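Local coordinates for protein thermospermine synthase (PDB 6BQ5) that probably transfers an aminopropyl group from decarboxylated S-adenosylmethionine to spermidine, yielding thermospermine and methylthioadenosine, at residues A[55-60]-A[71-76]; A[103-108]-A[175-180]. All coordinates share one frame; numbering follows the deposited sequence. Where two conformers were deposited one is given.

Contact 1 (A[55-60]-A[71-76]); sequences QYQDIA and LVLDGK. With MTA (5'-deoxy-5'-methylthioadenosine), chain D.
Asp58 and Asp74 are joined by two hydrogen bonds at one end of the antiparallel hairpin formed by strands 58-64 and 70-73 in the N-terminal sheet. The carboxylate OD1 of Asp74 accepts Asp58 N at 3.0 Å, an almost straight bond (171° at the hydrogen) that arrives from above the carboxylate plane, while the amide of Asp74 returns a bond to Asp58 O. CG of Asp74 stands beside its own backbone N (chi1 -80°), which swings the carboxylate back toward 55-60. Further along, Ala60 and Val72 form a hydrogen-bonded pair, Val72 N to Ala60 O being 2.7 Å. From Leu73 to Lys76 the chain makes a type I' turn into strand 76-80.

Gln57 carries the contact into the active site. Its NE2 donates to O2' of the bound methylthioadenosine at 3.1 Å and also bonds Asp134, whereas OE1 accepts a hydrogen bond from a water at 2.6 Å, which reaches weakly on to OD2 of Asp74. Asp132 and Asp163 hold the same nucleoside. A leucine in place of Gln57 would probably leave the ribose hydroxyl and Asp134 without their shared amide donor and the water without its main acceptor.

On the face bearing Ile59 and Leu73, these two side chains lie side by side and point the same way, CG1 of Ile59 being 3.9 Å from CD2 of Leu73, and Phe140 of helix 135-144 packs on Ile59. The other branch of Leu73 turns to the ligand, its CD1 lying 3.8 Å from the methyl carbon CS of methylthioadenosine.

Contact 2 (A[103-108]-A[175-180]); sequences KNVFIM and YDVIVG
Phe106 presses its CB onto the Tyr175 ring, 3.6 Å from the centroid and only 4° off the ring normal, a CH-pi contact over the middle of the face. With CG of Phe106 anti to the backbone N (chi1 -177°), the phenyl ring continues past the phenol, and its CD2 meets CZ of Tyr175 at 3.7 Å. The two rings are oblique, their planes 53° apart. Asn104 borders the phenol on another flank, its ND2 near CD2 of Tyr175; this amide is held by Lys174 O, while OD1 receives Asp176 N at 3.0 Å and Lys209.

Further along the Phe106 side, Met108 and Ile178 cross with CG of the methionine against CG2 of the isoleucine. The bent end of Met108 then brings CE to 3.7 Å from CA of Gly180, filling the hollow beside a residue with no side chain; a CB there would be tight against that methyl. On the opposite face, in one of its two modelled conformers, CG2 of Val105 fits between Val177 and Val179, 3.9 Å from CG2 of Val179 and slightly farther from CB of Val177. Helix 114-120 covers this side through Leu119 and Thr115, and helix 164-169 packs on Phe106 and Met108.

At the start of the pair, OD2 of Asp176 accepts Lys103 N at 3.0 Å and Asn104 N at 3.3 Å, which approach from opposite faces of its carboxylate plane. From there the backbones run parallel, as neighbouring central strands of the Rossmann-like sheet of an AdoMet-dependent-methyltransferase-type fold, with Met108 leading toward the methylthioadenosine pocket.

The two contacts belong to different sheets and do not touch, their nearest atoms being about 11 Å apart, yet both border the methylthioadenosine site. Contact 1 is local, partly buried and antiparallel, the strands of one hairpin in the N-terminal sheet; contact 2 is buried and parallel, bringing together strands 104-107 and 175-181 across 66 intervening residues. In contact 1 the Gln57 amide bonds the ribose, with the Asp74 carboxylate and a water behind it. In contact 2 side-chain hydrogen bonds gather at the Lys103 end; beyond it a backbone ladder continues amid aromatic and aliphatic packing between helices. Only contact 1 bonds the nucleoside directly; contact 2 comes near it through Met108.

Contact 1 (A[55-60]-A[71-76])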
ATOM      1  N   GLN A  55     -29.620  -5.593   8.212  1.00 45.34           N
ATOM      2  CA  GLN A  55     -29.761  -6.980   7.788  1.00 47.28           C
ATOM      3  C   GLN A  55     -29.194  -7.240   6.396  1.00 46.18           C
ATOM      4  O   GLN A  55     -28.824  -8.354   6.097  1.00 46.11           O
ATOM      5  CB  GLN A  55     -31.263  -7.286   7.815  1.00 50.36           C
ATOM      6  CG  GLN A  55     -31.775  -8.582   7.226  1.00 53.13           C
ATOM      7  CD  GLN A  55     -33.305  -8.587   7.150  1.00 55.12           C
ATOM      8  OE1 GLN A  55     -33.994  -7.754   7.764  1.00 58.34           O
ATOM      9  NE2 GLN A  55     -33.840  -9.515   6.381  1.00 57.65           N
ATOM     10  N   TYR A  56     -29.205  -6.231   5.521  1.00 45.50           N
ATOM     11  CA  TYR A  56     -28.798  -6.420   4.133  1.00 45.67           C
ATOM     12  C   TYR A  56     -27.340  -6.052   3.884  1.00 44.95           C
ATOM     13  O   TYR A  56     -26.742  -6.678   3.027  1.00 45.24           O
ATOM     14  CB  TYR A  56     -29.713  -5.645   3.187  1.00 46.45           C
ATOM     15  CG  TYR A  56     -31.192  -5.943   3.394  1.00 48.25           C
ATOM     16  CD1 TYR A  56     -31.790  -7.074   2.813  1.00 49.74           C
ATOM     17  CD2 TYR A  56     -31.999  -5.102   4.177  1.00 49.83           C
ATOM     18  CE1 TYR A  56     -33.150  -7.347   2.993  1.00 50.64           C
ATOM     19  CE2 TYR A  56     -33.363  -5.376   4.384  1.00 49.89           C
ATOM     20  CZ  TYR A  56     -33.934  -6.501   3.791  1.00 51.27           C
ATOM     21  OH  TYR A  56     -35.284  -6.785   3.969  1.00 52.24           O
ATOM     22  N   GLN A  57     -26.781  -5.055   4.605  1.00 42.67           N
ATOM     23  CA  GLN A  57     -25.432  -4.583   4.329  1.00 41.40           C
ATOM     24  C   GLN A  57     -24.840  -3.639   5.390  1.00 40.60           C
ATOM     25  O   GLN A  57     -25.546  -3.012   6.192  1.00 42.15           O
ATOM     26  CB  GLN A  57     -25.365  -3.927   2.908  1.00 40.25           C
ATOM     27  CG  GLN A  57     -26.232  -2.681   2.745  1.00 39.42           C
ATOM     28  CD  GLN A  57     -27.036  -2.652   1.439  1.00 38.79           C
ATOM     29  OE1 GLN A  57     -26.505  -2.951   0.351  1.00 38.14           O
ATOM     30  NE2 GLN A  57     -28.325  -2.280   1.544  1.00 37.28           N
ATOM     31  N   ASP A  58     -23.518  -3.595   5.403  1.00 40.04           N
ATOM     32  CA  ASP A  58     -22.774  -2.581   6.128  1.00 40.14           C
ATOM     33  C   ASP A  58     -22.705  -1.333   5.272  1.00 38.17           C
ATOM     34  O   ASP A  58     -22.680  -1.412   4.013  1.00 36.16           O
ATOM     35  CB  ASP A  58     -21.346  -3.079   6.422  1.00 41.58           C
ATOM     36  CG  ASP A  58     -21.290  -4.104   7.509  1.00 44.56           C
ATOM     37  OD1 ASP A  58     -22.029  -3.984   8.507  1.00 46.33           O
ATOM     38  OD2 ASP A  58     -20.437  -5.026   7.420  1.00 48.59           O
ATOM     39  N   ILE A  59     -22.648  -0.199   5.952  1.00 37.78           N
ATOM     40  CA  ILE A  59     -22.723   1.131   5.336  1.00 38.22           C
ATOM     41  C   ILE A  59     -21.610   2.022   5.848  1.00 38.33           C
ATOM     42  O   ILE A  59     -21.389   2.076   7.047  1.00 39.30           O
ATOM     43  CB  ILE A  59     -24.033   1.849   5.710  1.00 38.84           C
ATOM     44  CG1 ILE A  59     -25.248   1.003   5.283  1.00 38.92           C
ATOM     45  CG2 ILE A  59     -24.117   3.225   5.012  1.00 38.83           C
ATOM     46  CD1 ILE A  59     -26.570   1.497   5.857  1.00 38.49           C
ATOM     47  N   ALA A  60     -20.935   2.741   4.951  1.00 37.29           N
ATOM     48  CA  ALA A  60     -19.944   3.708   5.362  1.00 37.17           C
ATOM     49  C   ALA A  60     -19.890   4.885   4.427  1.00 37.03           C
ATOM     50  O   ALA A  60     -20.150   4.730   3.192  1.00 35.94           O
ATOM     51  CB  ALA A  60     -18.587   3.029   5.464  1.00 37.98           C
ATOM     52  N   LEU A  71     -19.863   6.839  -0.679  1.00 33.49           N
ATOM     53  CA  LEU A  71     -20.730   5.893  -0.038  1.00 33.03           C
ATOM     54  C   LEU A  71     -20.201   4.524  -0.386  1.00 32.40           C
ATOM     55  O   LEU A  71     -20.034   4.209  -1.557  1.00 31.13           O
ATOM     56  CB  LEU A  71     -22.158   6.039  -0.545  1.00 34.06           C
ATOM     57  CG  LEU A  71     -23.190   5.073   0.023  1.00 34.44           C
ATOM     58  CD1 LEU A  71     -23.401   5.351   1.504  1.00 35.25           C
ATOM     59  CD2 LEU A  71     -24.507   5.125  -0.728  1.00 34.82           C
ATOM     60  N   VAL A  72     -19.960   3.724   0.648  1.00 31.98           N
ATOM     61  CA  VAL A  72     -19.491   2.350   0.517  1.00 32.48           C
ATOM     62  C   VAL A  72     -20.493   1.402   1.194  1.00 33.18           C
ATOM     63  O   VAL A  72     -20.805   1.583   2.353  1.00 33.75           O
ATOM     64  CB  VAL A  72     -18.104   2.206   1.152  1.00 32.48           C
ATOM     65  CG1 VAL A  72     -17.553   0.753   1.124  1.00 33.14           C
ATOM     66  CG2 VAL A  72     -17.152   3.123   0.431  1.00 32.85           C
ATOM     67  N   LEU A  73     -20.915   0.360   0.460  1.00 33.56           N
ATOM     68  CA  LEU A  73     -21.848  -0.666   0.929  1.00 34.17           C
ATOM     69  C   LEU A  73     -21.166  -2.039   0.822  1.00 34.89           C
ATOM     70  O   LEU A  73     -20.624  -2.414  -0.224  1.00 33.60           O
ATOM     71  CB  LEU A  73     -23.151  -0.626   0.111  1.00 34.60           C
ATOM     72  CG  LEU A  73     -23.946   0.693   0.105  1.00 35.21           C
ATOM     73  CD1 LEU A  73     -25.192   0.547  -0.743  1.00 35.85           C
ATOM     74  CD2 LEU A  73     -24.343   1.133   1.486  1.00 35.66           C
ATOM     75  N   ASP A  74     -21.161  -2.774   1.921  1.00 36.01           N
ATOM     76  CA  ASP A  74     -20.391  -3.992   2.033  1.00 37.65           C
ATOM     77  C   ASP A  74     -18.982  -3.869   1.493  1.00 37.35           C
ATOM     78  O   ASP A  74     -18.502  -4.763   0.845  1.00 38.40           O
ATOM     79  CB  ASP A  74     -21.148  -5.171   1.403  1.00 39.30           C
ATOM     80  CG  ASP A  74     -22.226  -5.752   2.341  1.00 40.84           C
ATOM     81  OD1 ASP A  74     -22.126  -5.582   3.584  1.00 41.14           O
ATOM     82  OD2 ASP A  74     -23.163  -6.374   1.826  1.00 43.55           O
ATOM     83  N   GLY A  75     -18.307  -2.767   1.777  1.00 36.43           N
ATOM     84  CA  GLY A  75     -16.913  -2.599   1.339  1.00 36.37           C
ATOM     85  C   GLY A  75     -16.712  -2.397  -0.154  1.00 36.05           C
ATOM     86  O   GLY A  75     -15.579  -2.603  -0.678  1.00 35.98           O
ATOM     87  N   LYS A  76     -17.785  -1.984  -0.836  1.00 34.93           N
ATOM     88  CA  LYS A  76     -17.774  -1.738  -2.277  1.00 34.98           C
ATOM     89  C   LYS A  76     -18.225  -0.335  -2.526  1.00 33.57           C
ATOM     90  O   LYS A  76     -19.282   0.066  -2.051  1.00 32.62           O
ATOM     91  CB  LYS A  76     -18.695  -2.703  -3.007  1.00 36.96           C
ATOM     92  CG  LYS A  76     -18.362  -4.159  -2.720  1.00 39.60           C
ATOM     93  CD  LYS A  76     -19.021  -5.118  -3.689  1.00 42.53           C
ATOM     94  CE  LYS A  76     -18.102  -5.512  -4.854  1.00 45.74           C
ATOM     95  NZ  LYS A  76     -18.758  -6.059  -6.128  1.00 46.89           N
TER
HETATM   96  CS  MTA D 402     -25.917  -1.448  -3.899  1.00 45.15           C
HETATM   97  S5' MTA D 402     -27.473  -2.163  -4.244  1.00 49.67           S
HETATM   98  C5' MTA D 402     -28.331  -0.689  -4.677  1.00 40.02           C
HETATM   99  C4' MTA D 402     -29.582  -0.542  -3.818  1.00 35.78           C
HETATM  100  O4' MTA D 402     -30.479  -1.610  -4.069  1.00 35.16           O
HETATM  101  C2' MTA D 402     -30.058  -1.757  -1.783  1.00 34.71           C
HETATM  102  O2' MTA D 402     -30.579  -1.458  -0.488  1.00 37.10           O
HETATM  103  C3' MTA D 402     -29.288  -0.574  -2.316  1.00 33.82           C
HETATM  104  O3' MTA D 402     -29.668   0.677  -1.760  1.00 34.30           O
HETATM  105  C1' MTA D 402     -31.137  -1.919  -2.829  1.00 34.08           C
HETATM  106  N9  MTA D 402     -31.719  -3.245  -3.072  1.00 33.58           N
HETATM  107  C8  MTA D 402     -31.111  -4.436  -3.111  1.00 32.77           C
HETATM  108  N7  MTA D 402     -32.000  -5.409  -3.442  1.00 34.39           N
HETATM  109  C5  MTA D 402     -33.187  -4.804  -3.625  1.00 32.86           C
HETATM  110  C6  MTA D 402     -34.540  -5.248  -3.954  1.00 32.40           C
HETATM  111  N6  MTA D 402     -34.791  -6.554  -4.194  1.00 36.36           N
HETATM  112  N1  MTA D 402     -35.490  -4.300  -4.057  1.00 33.23           N
HETATM  113  C2  MTA D 402     -35.237  -2.991  -3.820  1.00 31.41           C
HETATM  114  N3  MTA D 402     -34.022  -2.514  -3.499  1.00 34.22           N
HETATM  115  C4  MTA D 402     -32.999  -3.388  -3.375  1.00 31.18           C
HETATM  116  O   HOH W   1     -24.373  -4.186  -0.604  1.00 36.65           O

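Contact 2 (A[103-108]-A[175-180])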
ATOM      1  N   LYS A 103     -44.298  11.170 -16.619  1.00 41.25           N
ATOM      2  CA  LYS A 103     -44.976  11.799 -15.472  1.00 43.19           C
ATOM      3  C   LYS A 103     -44.786  11.096 -14.164  1.00 42.53           C
ATOM      4  O   LYS A 103     -44.492  11.744 -13.160  1.00 44.09           O
ATOM      5  CB  LYS A 103     -46.473  11.937 -15.753  1.00 44.78           C
ATOM      6  CG  LYS A 103     -46.752  12.924 -16.863  1.00 46.18           C
ATOM      7  CD  LYS A 103     -48.240  13.054 -17.114  1.00 48.58           C
ATOM      8  CE  LYS A 103     -48.798  11.848 -17.844  1.00 49.11           C
ATOM      9  NZ  LYS A 103     -50.164  12.183 -18.321  1.00 52.03           N
ATOM     10  N   ASN A 104     -45.090   9.802 -14.191  0.70 42.16           N
ATOM     11  CA  ASN A 104     -44.789   8.940 -13.079  0.70 41.86           C
ATOM     12  C   ASN A 104     -43.629   7.952 -13.423  0.70 39.54           C
ATOM     13  O   ASN A 104     -43.423   7.517 -14.560  0.70 37.50           O
ATOM     14  CB  ASN A 104     -46.015   8.251 -12.473  0.70 43.83           C
ATOM     15  CG  ASN A 104     -46.610   7.191 -13.364  0.70 44.24           C
ATOM     16  OD1 ASN A 104     -46.387   7.185 -14.566  0.70 44.25           O
ATOM     17  ND2 ASN A 104     -47.405   6.282 -12.761  0.70 45.68           N
ATOM     18  N   VAL A 105     -42.832   7.705 -12.382  0.50 38.44           N
ATOM     19  CA  VAL A 105     -41.594   6.892 -12.437  0.50 37.30           C
ATOM     20  C   VAL A 105     -41.370   6.163 -11.122  0.50 37.42           C
ATOM     21  O   VAL A 105     -41.581   6.726 -10.055  0.50 37.81           O
ATOM     22  CB  VAL A 105     -40.339   7.746 -12.686  0.50 36.62           C
ATOM     23  CG1 VAL A 105     -40.152   8.760 -11.563  0.50 36.99           C
ATOM     24  CG2 VAL A 105     -39.088   6.867 -12.766  0.50 36.03           C
ATOM     25  N   PHE A 106     -40.937   4.910 -11.228  1.00 37.13           N
ATOM     26  CA  PHE A 106     -40.689   3.983 -10.115  1.00 37.19           C
ATOM     27  C   PHE A 106     -39.190   3.593 -10.168  1.00 35.45           C
ATOM     28  O   PHE A 106     -38.741   3.114 -11.193  1.00 33.18           O
ATOM     29  CB  PHE A 106     -41.551   2.729 -10.327  1.00 38.22           C
ATOM     30  CG  PHE A 106     -41.469   1.701  -9.208  1.00 38.54           C
ATOM     31  CD1 PHE A 106     -40.484   0.720  -9.190  1.00 38.59           C
ATOM     32  CD2 PHE A 106     -42.388   1.716  -8.170  1.00 39.76           C
ATOM     33  CE1 PHE A 106     -40.425  -0.211  -8.148  1.00 39.32           C
ATOM     34  CE2 PHE A 106     -42.348   0.763  -7.148  1.00 40.32           C
ATOM     35  CZ  PHE A 106     -41.393  -0.195  -7.139  1.00 39.67           C
ATOM     36  N   ILE A 107     -38.454   3.799  -9.060  1.00 35.31           N
ATOM     37  CA  ILE A 107     -37.045   3.465  -8.956  1.00 34.65           C
ATOM     38  C   ILE A 107     -36.966   2.140  -8.177  1.00 35.29           C
ATOM     39  O   ILE A 107     -37.419   2.057  -7.051  1.00 35.38           O
ATOM     40  CB  ILE A 107     -36.197   4.537  -8.193  1.00 34.60           C
ATOM     41  CG1 ILE A 107     -36.377   5.959  -8.739  1.00 35.06           C
ATOM     42  CG2 ILE A 107     -34.690   4.165  -8.226  1.00 34.21           C
ATOM     43  CD1 ILE A 107     -35.915   7.044  -7.788  1.00 35.79           C
ATOM     44  N   MET A 108     -36.385   1.114  -8.793  1.00 36.37           N
ATOM     45  CA  MET A 108     -35.964  -0.098  -8.066  1.00 37.34           C
ATOM     46  C   MET A 108     -34.575   0.152  -7.436  1.00 37.42           C
ATOM     47  O   MET A 108     -33.515   0.202  -8.141  1.00 36.17           O
ATOM     48  CB  MET A 108     -35.934  -1.353  -8.960  1.00 37.62           C
ATOM     49  CG  MET A 108     -37.141  -1.498  -9.894  1.00 38.42           C
ATOM     50  SD  MET A 108     -37.212  -3.081 -10.752  1.00 39.60           S
ATOM     51  CE  MET A 108     -35.694  -3.002 -11.706  1.00 38.95           C
ATOM     52  N   TYR A 175     -46.428   2.742 -14.666  1.00 56.59           N
ATOM     53  CA  TYR A 175     -45.488   3.866 -14.689  1.00 54.10           C
ATOM     54  C   TYR A 175     -45.074   4.175 -16.105  1.00 52.17           C
ATOM     55  O   TYR A 175     -45.085   3.285 -16.961  1.00 51.59           O
ATOM     56  CB  TYR A 175     -44.281   3.587 -13.818  1.00 52.81           C
ATOM     57  CG  TYR A 175     -44.652   3.484 -12.354  1.00 54.46           C
ATOM     58  CD1 TYR A 175     -45.008   2.264 -11.789  1.00 54.79           C
ATOM     59  CD2 TYR A 175     -44.653   4.610 -11.546  1.00 55.20           C
ATOM     60  CE1 TYR A 175     -45.356   2.168 -10.465  1.00 56.67           C
ATOM     61  CE2 TYR A 175     -45.027   4.545 -10.228  1.00 56.65           C
ATOM     62  CZ  TYR A 175     -45.372   3.319  -9.680  1.00 57.69           C
ATOM     63  OH  TYR A 175     -45.732   3.259  -8.368  1.00 59.52           O
ATOM     64  N   ASP A 176     -44.794   5.449 -16.380  1.00 51.13           N
ATOM     65  CA  ASP A 176     -44.239   5.838 -17.695  1.00 49.79           C
ATOM     66  C   ASP A 176     -42.784   5.384 -17.856  1.00 48.05           C
ATOM     67  O   ASP A 176     -42.378   5.014 -18.927  1.00 46.56           O
ATOM     68  CB  ASP A 176     -44.307   7.352 -17.913  1.00 50.21           C
ATOM     69  CG  ASP A 176     -45.708   7.872 -17.934  1.00 51.84           C
ATOM     70  OD1 ASP A 176     -46.519   7.333 -18.688  1.00 52.37           O
ATOM     71  OD2 ASP A 176     -45.984   8.815 -17.190  1.00 52.63           O
ATOM     72  N   VAL A 177     -42.012   5.439 -16.766  1.00 47.47           N
ATOM     73  CA  VAL A 177     -40.628   4.958 -16.769  1.00 46.55           C
ATOM     74  C   VAL A 177     -40.392   4.109 -15.505  1.00 45.59           C
ATOM     75  O   VAL A 177     -40.841   4.460 -14.425  1.00 47.67           O
ATOM     76  CB  VAL A 177     -39.614   6.128 -16.870  1.00 45.90           C
ATOM     77  CG1 VAL A 177     -38.180   5.639 -16.810  1.00 44.62           C
ATOM     78  CG2 VAL A 177     -39.860   6.969 -18.115  1.00 45.81           C
ATOM     79  N   ILE A 178     -39.767   2.959 -15.654  1.00 45.35           N
ATOM     80  CA  ILE A 178     -39.200   2.227 -14.505  1.00 45.90           C
ATOM     81  C   ILE A 178     -37.656   2.234 -14.596  1.00 43.57           C
ATOM     82  O   ILE A 178     -37.104   2.043 -15.662  1.00 43.74           O
ATOM     83  CB  ILE A 178     -39.816   0.814 -14.349  1.00 46.88           C
ATOM     84  CG1 ILE A 178     -41.319   0.971 -14.157  1.00 48.63           C
ATOM     85  CG2 ILE A 178     -39.191   0.082 -13.175  1.00 47.06           C
ATOM     86  CD1 ILE A 178     -42.093  -0.321 -14.120  1.00 50.25           C
ATOM     87  N   VAL A 179     -37.001   2.518 -13.472  1.00 42.91           N
ATOM     88  CA  VAL A 179     -35.558   2.629 -13.370  1.00 42.00           C
ATOM     89  C   VAL A 179     -34.970   1.552 -12.437  1.00 41.93           C
ATOM     90  O   VAL A 179     -35.306   1.497 -11.259  1.00 42.12           O
ATOM     91  CB  VAL A 179     -35.151   4.007 -12.834  1.00 42.27           C
ATOM     92  CG1 VAL A 179     -33.629   4.141 -12.753  1.00 41.43           C
ATOM     93  CG2 VAL A 179     -35.734   5.098 -13.722  1.00 43.31           C
ATOM     94  N   GLY A 180     -34.116   0.707 -13.003  1.00 40.88           N
ATOM     95  CA  GLY A 180     -33.333  -0.270 -12.242  1.00 40.76           C
ATOM     96  C   GLY A 180     -32.033   0.317 -11.740  1.00 39.94           C
ATOM     97  O   GLY A 180     -31.112   0.572 -12.540  1.00 39.08           O
TER